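Long-range contact in RNA methyltransferase, TrmH family (Porphyromonas gingivalis, PDB 2I6D), which probably transfers methyl groups to RNA as a knotted methyltransferase of the TrmH (SpoU) family: residues Val49-Leu55 with Glu68-Ser72. Coordinates in Å, arbitrary orientation, origin at the centre of the assembly. Residues are numbered along the deposited sequence.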
# COMPACT_ATOMS: atom_id res chain seq x y z
N VAL A 49 14.68 -17.55 0.94
CA VAL A 49 15.57 -18.11 1.97
C VAL A 49 14.65 -18.63 3.07
O VAL A 49 13.77 -17.90 3.54
CB VAL A 49 16.46 -17.00 2.50
CG1 VAL A 49 17.17 -17.41 3.74
CG2 VAL A 49 17.49 -16.61 1.43
N GLY A 50 14.80 -19.89 3.44
CA GLY A 50 13.94 -20.42 4.48
C GLY A 50 14.38 -21.79 4.94
O GLY A 50 15.27 -22.38 4.36
N THR A 51 13.72 -22.29 5.98
CA THR A 51 13.95 -23.65 6.41
C THR A 51 13.23 -24.58 5.44
O THR A 51 12.28 -24.16 4.77
CB THR A 51 13.38 -23.89 7.81
OG1 THR A 51 11.99 -23.54 7.83
CG2 THR A 51 14.14 -23.06 8.84
N ALA A 52 13.69 -25.83 5.37
CA ALA A 52 13.08 -26.84 4.50
C ALA A 52 11.56 -26.90 4.63
O ALA A 52 10.85 -26.99 3.61
CB ALA A 52 13.71 -28.23 4.77
N ALA A 53 11.06 -26.85 5.87
CA ALA A 53 9.60 -26.96 6.11
C ALA A 53 8.85 -25.78 5.49
O ALA A 53 7.72 -25.94 5.01
CB ALA A 53 9.30 -27.09 7.60
N MSE A 54 9.48 -24.61 5.49
CA MSE A 54 8.89 -23.43 4.85
C MSE A 54 8.97 -23.50 3.34
O MSE A 54 8.00 -23.18 2.65
CB MSE A 54 9.54 -22.15 5.38
CG MSE A 54 9.30 -21.92 6.88
SE MSE A 54 7.40 -21.64 7.26
CE MSE A 54 6.91 -23.46 7.85
N LEU A 55 10.11 -23.92 2.80
CA LEU A 55 10.29 -23.94 1.35
C LEU A 55 9.39 -24.99 0.65
O LEU A 55 8.94 -24.78 -0.48
CB LEU A 55 11.76 -24.17 0.99
CG LEU A 55 12.72 -23.06 1.40
CD1 LEU A 55 14.15 -23.49 1.12
CD2 LEU A 55 12.39 -21.77 0.65
N GLU A 68 18.16 -23.08 1.29
CA GLU A 68 17.53 -23.78 2.40
C GLU A 68 18.45 -23.66 3.60
O GLU A 68 19.62 -24.03 3.53
CB GLU A 68 17.29 -25.27 2.07
CG GLU A 68 16.70 -26.09 3.23
CD GLU A 68 16.88 -27.61 3.04
OE1 GLU A 68 16.27 -28.16 2.10
OE2 GLU A 68 17.62 -28.25 3.84
N LEU A 69 17.91 -23.15 4.71
CA LEU A 69 18.68 -22.93 5.92
C LEU A 69 18.33 -23.93 7.02
O LEU A 69 17.19 -24.39 7.10
CB LEU A 69 18.44 -21.50 6.42
CG LEU A 69 18.97 -20.38 5.53
CD1 LEU A 69 18.55 -19.06 6.10
CD2 LEU A 69 20.47 -20.42 5.39
N PRO A 70 19.30 -24.27 7.89
CA PRO A 70 18.98 -25.24 8.93
C PRO A 70 18.04 -24.61 9.95
O PRO A 70 17.98 -23.39 10.07
CB PRO A 70 20.34 -25.53 9.57
CG PRO A 70 21.13 -24.28 9.35
CD PRO A 70 20.69 -23.78 7.99
N GLU A 71 17.34 -25.47 10.68
CA GLU A 71 16.51 -25.09 11.81
C GLU A 71 17.27 -24.19 12.80
O GLU A 71 16.69 -23.26 13.37
CB GLU A 71 16.05 -26.37 12.53
CG GLU A 71 14.62 -26.35 13.06
CD GLU A 71 13.61 -25.94 12.00
OE1 GLU A 71 13.05 -24.83 12.14
OE2 GLU A 71 13.38 -26.70 11.03
N SER A 72 18.57 -24.45 12.96
CA SER A 72 19.40 -23.67 13.87
C SER A 72 19.73 -22.24 13.43
O SER A 72 20.19 -21.44 14.25
CB SER A 72 20.72 -24.39 14.13
OG SER A 72 21.47 -24.45 12.94
O HOH W 1 10.85 -23.88 10.17
O HOH W 2 15.66 -26.71 7.21
O HOH W 3 12.87 -27.19 8.36
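V49, in the strand 45-51, lies against V67 and L5, while the side chain of L69 reaches F75. At G50 the backbone pairs in parallel with E68: L69 N donates to G50 O (2.8 Å, nearly straight at 168°), and E68 CA adds a CA-H...O contact to the same G50 O at 3.3 Å. The ladder continues backwards through a backbone hydrogen bond between G50 and V67. T51 is the N-cap of the helix 52-56, and its backbone O accepts from L55 N (2.9 Å). T51 CA still touches L69 O at 3.4 Å in a second CA-H...O contact, but the chains then part. Strand 45-51, helix 52-56 and edge strand 65-69 form a beta-alpha-beta unit of the four-stranded mixed sheet, in the part of the chain that matches the MRM3-like substrate-binding domain and is thus probably concerned with RNA recognition. Where the backbones separate, water takes over: one joins T51 OG1 (2.6 Å) to E71 OE1 (3.1 Å). A second accepts from A52 N and donates to L69 O, both at 2.8 Å, and A52 CB packs on E68 CD at 3.7 Å. A third accepts from A53 N (3.1 Å) and donates to E71 OE2 (2.8 Å), so the E71 carboxylate faces the first turn of the helix through solvent. One turn on, L55 points back at the strand, its CD1 3.6 Å from E68 CA and 3.7 Å from E68 CB, while V66 and L87 also touch its side chain.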